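Local coordinates for UPF0678 fatty acid-binding protein-like protein ERS007657_00996 (Mycobacterium tuberculosis, PDB 6R3W) that binds one heme b in a ten-stranded antiparallel beta-barrel and probably isomerises peroxynitrite to nitrate, detoxifying reactive nitrogen and oxygen species, at residues L15-W19 / V40-V44; P76-L81 / E93-Y97. The contacts are given in a common frame with arbitrary orientation. Residue numbers count along the deposited sequence, not the author numbering.

Interaction 1. Residues L15-W19 / V40-V44; sequences LLGSW and VFAHV
In calycin-type barrels a Gly-X-Trp motif opens the first strand, and the nitrobindin version, Gly17 to Trp19 of the predicted GXWXGXG motif, meets the end of the second strand here in an antiparallel beta pairing. The axes of 17-19 and 40-42 approach to 4.9 Å at 165°. Gly17 and Phe41 form a hydrogen-bonded pair, with Gly17 N to Phe41 O and Phe41 N to Gly17 O both 2.9 Å; Ser18 and Val40 follow as a non-hydrogen-bonded pair, CA to CA 4.5 Å. Gly17, at phi 120° and psi -164°, holds a conformation in which a CB would strike the preceding carbonyl. Phe41 is the hub. Its m side chain lies on the buried face, where Leu15 CD2 sits over the ring, 4.2 Å from the centroid in a CH-pi contact, while Trp19 NE1 lies at the ring edge, 4.0 Å from Phe41 CD2. Tyr51 of strand 48-57 and Leu139 of strand 138-147 continue this cluster. Leu16 starts out from the backbone away from 40-44, yet with chi1 m and chi2 t its CD2 reaches Ala42 CA at 3.7 Å and the His43 ring edge at CD2, 3.9 Å. On the other face Ser18 OG lies 3.7 Å from Val40 CG2. Trp19, with chi1 -60° and chi2 87°, turns its indole back along its own segment, so that NE1 donates a 2.9 Å hydrogen bond to Leu15 O.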
loop_
_atom_site.group_PDB
_atom_site.type_symbol
_atom_site.label_atom_id
_atom_site.label_comp_id
_atom_site.label_asym_id
_atom_site.label_seq_id
_atom_site.Cartn_x
_atom_site.Cartn_y
_atom_site.Cartn_z
ATOM N N LEU A 15 -12.200 4.059 2.954
ATOM C CA LEU A 15 -10.794 4.396 2.651
ATOM C C LEU A 15 -10.688 5.851 2.177
ATOM O O LEU A 15 -9.610 6.445 2.299
ATOM C CB LEU A 15 -10.242 3.440 1.588
ATOM C CG LEU A 15 -9.700 2.094 2.075
ATOM C CD1 LEU A 15 -10.781 1.253 2.733
ATOM C CD2 LEU A 15 -9.061 1.343 0.909
ATOM N N LEU A 16 -11.734 6.387 1.572
ATOM C CA LEU A 16 -11.664 7.726 0.959
ATOM C C LEU A 16 -11.233 8.755 2.006
ATOM O O LEU A 16 -11.821 8.786 3.107
ATOM C CB LEU A 16 -13.019 8.089 0.374
ATOM C CG LEU A 16 -13.425 7.303 -0.867
ATOM C CD1 LEU A 16 -14.894 7.537 -1.183
ATOM C CD2 LEU A 16 -12.555 7.671 -2.061
ATOM N N GLY A 17 -10.332 9.637 1.617
ATOM C CA GLY A 17 -9.851 10.741 2.438
ATOM C C GLY A 17 -8.354 10.683 2.678
ATOM O O GLY A 17 -7.618 10.019 1.899
ATOM N N SER A 18 -7.917 11.445 3.666
ATOM C CA SER A 18 -6.504 11.694 3.968
ATOM C C SER A 18 -6.151 10.981 5.260
ATOM O O SER A 18 -6.967 10.979 6.192
ATOM C CB SER A 18 -6.233 13.162 4.070
ATOM O OG SER A 18 -6.338 13.778 2.792
ATOM N N TRP A 19 -4.983 10.371 5.277
ATOM C CA TRP A 19 -4.489 9.540 6.382
ATOM C C TRP A 19 -3.068 9.979 6.720
ATOM O O TRP A 19 -2.300 10.219 5.787
ATOM C CB TRP A 19 -4.532 8.061 5.985
ATOM C CG TRP A 19 -5.903 7.565 5.635
ATOM C CD1 TRP A 19 -6.519 7.624 4.417
ATOM C CD2 TRP A 19 -6.799 6.860 6.500
ATOM N NE1 TRP A 19 -7.752 7.037 4.478
ATOM C CE2 TRP A 19 -7.962 6.568 5.752
ATOM C CE3 TRP A 19 -6.757 6.501 7.845
ATOM C CZ2 TRP A 19 -9.037 5.864 6.299
ATOM C CZ3 TRP A 19 -7.816 5.807 8.382
ATOM C CH2 TRP A 19 -8.961 5.540 7.638
ATOM N N VAL A 40 -3.388 9.586 0.570
ATOM C CA VAL A 40 -4.713 10.070 0.115
ATOM C C VAL A 40 -5.339 9.011 -0.772
ATOM O O VAL A 40 -4.697 8.579 -1.739
ATOM C CB VAL A 40 -4.622 11.420 -0.615
ATOM C CG1 VAL A 40 -5.994 11.866 -1.074
ATOM C CG2 VAL A 40 -3.972 12.493 0.233
ATOM N N PHE A 41 -6.589 8.667 -0.483
ATOM C CA PHE A 41 -7.458 7.883 -1.379
ATOM C C PHE A 41 -8.563 8.786 -1.899
ATOM O O PHE A 41 -9.191 9.497 -1.084
ATOM C CB PHE A 41 -8.093 6.707 -0.652
ATOM C CG PHE A 41 -7.169 5.564 -0.344
ATOM C CD1 PHE A 41 -6.850 4.632 -1.316
ATOM C CD2 PHE A 41 -6.709 5.352 0.950
ATOM C CE1 PHE A 41 -6.047 3.537 -1.012
ATOM C CE2 PHE A 41 -5.901 4.265 1.246
ATOM C CZ PHE A 41 -5.603 3.342 0.274
ATOM N N ALA A 42 -8.784 8.769 -3.204
ATOM C CA ALA A 42 -9.850 9.556 -3.838
ATOM C C ALA A 42 -10.421 8.752 -5.016
ATOM O O ALA A 42 -10.047 7.594 -5.190
ATOM C CB ALA A 42 -9.310 10.892 -4.259
ATOM N N HIS A 43 -11.311 9.337 -5.806
ATOM C CA HIS A 43 -11.888 8.640 -6.973
ATOM C C HIS A 43 -12.406 9.645 -7.991
ATOM O O HIS A 43 -12.564 10.824 -7.640
ATOM C CB HIS A 43 -12.968 7.648 -6.517
ATOM C CG HIS A 43 -14.257 8.308 -6.176
ATOM N ND1 HIS A 43 -15.274 8.453 -7.089
ATOM C CD2 HIS A 43 -14.663 8.933 -5.042
ATOM C CE1 HIS A 43 -16.277 9.076 -6.508
ATOM N NE2 HIS A 43 -15.900 9.443 -5.275
ATOM N N VAL A 44 -12.637 9.181 -9.213
ATOM C CA VAL A 44 -13.177 10.021 -10.322
ATOM C C VAL A 44 -14.422 9.345 -10.903
ATOM O O VAL A 44 -14.742 9.604 -12.063
ATOM C CB VAL A 44 -12.091 10.297 -11.387
ATOM C CG1 VAL A 44 -10.952 11.108 -10.796
ATOM C CG2 VAL A 44 -11.551 9.019 -12.047
#

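Interaction 2. Residues P76-L81 / E93-Y97; sequences PGCVEL and EVGTY
Tyr97 lays its ring over Gly77, whose CA stands 3.9 Å from the ring centroid, 22° off the normal, in a CH-pi contact. Chi1 of 60° and chi2 of 86° swing the phenol across to 76-81, where Gly77 N donates to Tyr97 OH at 2.9 Å. At Gly77's phi of 104° and psi of -17° a CB would jam against Pro76 O, which by itself calls for glycine. Tyr97 N returns a 3.2 Å bond to Gly77 O, and Val79 CG1 packs 3.7 Å from Tyr97 CD2. Beyond lies a regular antiparallel ladder; the axes of 78-81 and 93-97 approach to 4.6 Å at 149°. Val79-Gly95 and Leu81-Glu93 are hydrogen-bonded pairs: Val79 N to Gly95 O 3.0 Å, Gly95 N to Val79 O 2.9 Å, Leu81 N to Glu93 O and Glu93 N to Leu81 O 2.8 Å each. Cys78-Thr96 and Glu80-Val94 are non-hydrogen-bonded pairs, both 4.6 Å between CA atoms, on the opposite face from Val79 and Leu81. Such pairing is the basic unit of an up-and-down barrel. This hairpin lies between strands 63-73 and 103-118: Cys78 is disulfide-bonded to Cys74, Glu80 forms a salt bridge with Arg72, and Val79 and Leu81 pack on Leu71 and Leu108.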
loop_
_atom_site.group_PDB
_atom_site.type_symbol
_atom_site.label_atom_id
_atom_site.label_comp_id
_atom_site.label_asym_id
_atom_site.label_seq_id
_atom_site.Cartn_x
_atom_site.Cartn_y
_atom_site.Cartn_z
ATOM N N PRO A 76 -16.795 -6.779 -6.952
ATOM C CA PRO A 76 -16.782 -6.702 -5.499
ATOM C C PRO A 76 -16.110 -7.917 -4.849
ATOM O O PRO A 76 -16.430 -9.070 -5.188
ATOM C CB PRO A 76 -18.271 -6.602 -5.175
ATOM C CG PRO A 76 -18.804 -5.772 -6.327
ATOM C CD PRO A 76 -18.045 -6.278 -7.533
ATOM N N GLY A 77 -15.185 -7.637 -3.940
ATOM C CA GLY A 77 -14.450 -8.667 -3.174
ATOM C C GLY A 77 -13.025 -8.871 -3.682
ATOM O O GLY A 77 -12.222 -9.491 -2.958
ATOM N N CYS A 78 -12.740 -8.404 -4.883
ATOM C CA CYS A 78 -11.459 -8.582 -5.608
ATOM C C CYS A 78 -10.785 -7.223 -5.754
ATOM O O CYS A 78 -11.482 -6.246 -6.111
ATOM C CB CYS A 78 -11.757 -9.196 -6.972
ATOM S SG CYS A 78 -10.324 -9.500 -8.038
ATOM N N VAL A 79 -9.472 -7.164 -5.561
ATOM C CA VAL A 79 -8.703 -5.918 -5.766
ATOM C C VAL A 79 -7.474 -6.195 -6.628
ATOM O O VAL A 79 -6.807 -7.225 -6.470
ATOM C CB VAL A 79 -8.315 -5.230 -4.441
ATOM C CG1 VAL A 79 -9.441 -4.355 -3.926
ATOM C CG2 VAL A 79 -7.887 -6.210 -3.366
ATOM N N GLU A 80 -7.135 -5.196 -7.424
ATOM C CA GLU A 80 -5.844 -5.055 -8.131
ATOM C C GLU A 80 -5.256 -3.705 -7.710
ATOM O O GLU A 80 -5.859 -2.667 -8.024
ATOM C CB GLU A 80 -6.013 -5.145 -9.658
ATOM C CG GLU A 80 -6.516 -6.489 -10.155
ATOM C CD GLU A 80 -7.138 -6.458 -11.527
ATOM O OE1 GLU A 80 -7.310 -5.363 -12.068
ATOM O OE2 GLU A 80 -7.410 -7.562 -12.081
ATOM N N LEU A 81 -4.095 -3.722 -7.051
ATOM C CA LEU A 81 -3.349 -2.511 -6.635
ATOM C C LEU A 81 -2.211 -2.311 -7.625
ATOM O O LEU A 81 -1.390 -3.210 -7.787
ATOM C CB LEU A 81 -2.825 -2.686 -5.209
ATOM C CG LEU A 81 -1.978 -1.539 -4.664
ATOM C CD1 LEU A 81 -2.791 -0.244 -4.546
ATOM C CD2 LEU A 81 -1.399 -1.922 -3.312
ATOM N N GLU A 93 -0.326 -5.803 -7.285
ATOM C CA GLU A 93 -0.700 -6.803 -6.279
ATOM C C GLU A 93 -2.159 -7.151 -6.474
ATOM O O GLU A 93 -2.972 -6.258 -6.787
ATOM C CB GLU A 93 -0.512 -6.267 -4.874
ATOM C CG GLU A 93 0.912 -5.920 -4.537
ATOM C CD GLU A 93 1.246 -6.014 -3.065
ATOM O OE1 GLU A 93 0.509 -6.746 -2.330
ATOM O OE2 GLU A 93 2.341 -5.511 -2.704
ATOM N N VAL A 94 -2.489 -8.417 -6.355
ATOM C CA VAL A 94 -3.864 -8.905 -6.550
ATOM C C VAL A 94 -4.317 -9.532 -5.244
ATOM O O VAL A 94 -3.514 -10.179 -4.568
ATOM C CB VAL A 94 -3.920 -9.871 -7.735
ATOM C CG1 VAL A 94 -5.333 -10.353 -7.989
ATOM C CG2 VAL A 94 -3.335 -9.249 -8.989
ATOM N N GLY A 95 -5.591 -9.402 -4.924
ATOM C CA GLY A 95 -6.107 -10.103 -3.744
ATOM C C GLY A 95 -7.556 -9.837 -3.497
ATOM O O GLY A 95 -8.339 -9.663 -4.461
ATOM N N THR A 96 -7.925 -9.865 -2.228
ATOM C CA THR A 96 -9.323 -9.900 -1.791
ATOM C C THR A 96 -9.508 -8.987 -0.590
ATOM O O THR A 96 -8.533 -8.596 0.056
ATOM C CB THR A 96 -9.760 -11.332 -1.485
ATOM O OG1 THR A 96 -8.969 -11.832 -0.408
ATOM C CG2 THR A 96 -9.643 -12.235 -2.686
ATOM N N TYR A 97 -10.752 -8.747 -0.253
ATOM C CA TYR A 97 -11.078 -8.061 1.000
ATOM C C TYR A 97 -12.391 -8.575 1.562
ATOM O O TYR A 97 -13.191 -9.207 0.851
ATOM C CB TYR A 97 -11.117 -6.552 0.802
ATOM C CG TYR A 97 -12.139 -6.089 -0.198
ATOM C CD1 TYR A 97 -13.454 -5.849 0.175
ATOM C CD2 TYR A 97 -11.794 -5.908 -1.522
ATOM C CE1 TYR A 97 -14.396 -5.431 -0.747
ATOM C CE2 TYR A 97 -12.706 -5.434 -2.441
ATOM C CZ TYR A 97 -14.025 -5.222 -2.061
ATOM O OH TYR A 97 -14.952 -4.864 -3.001
#

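An up-and-down barrel joins strands that are neighbours in sequence, and the two contacts illustrate the rule. From the N terminus, interaction 1 closes first: 20 residues separate 15-19 from 40-44, and strands 48-57 and 63-73 follow the hairpin of 17-25 and 33-42 along the chain. Interaction 2 then closes a shorter loop, with 11 residues between 76-81 and 93-97, joining strands 78-85 and 89-100. The loops run in series, neither nested nor crossed. The centres of interactions 1 and 2 lie about 17 Å apart, and the nearest atoms of interactions 1 and 2 are about 6 Å apart, without touching. One closed sheet unites them; the Glu93 side chain lies about 7 Å from the heme, that of Trp19 about 13 Å.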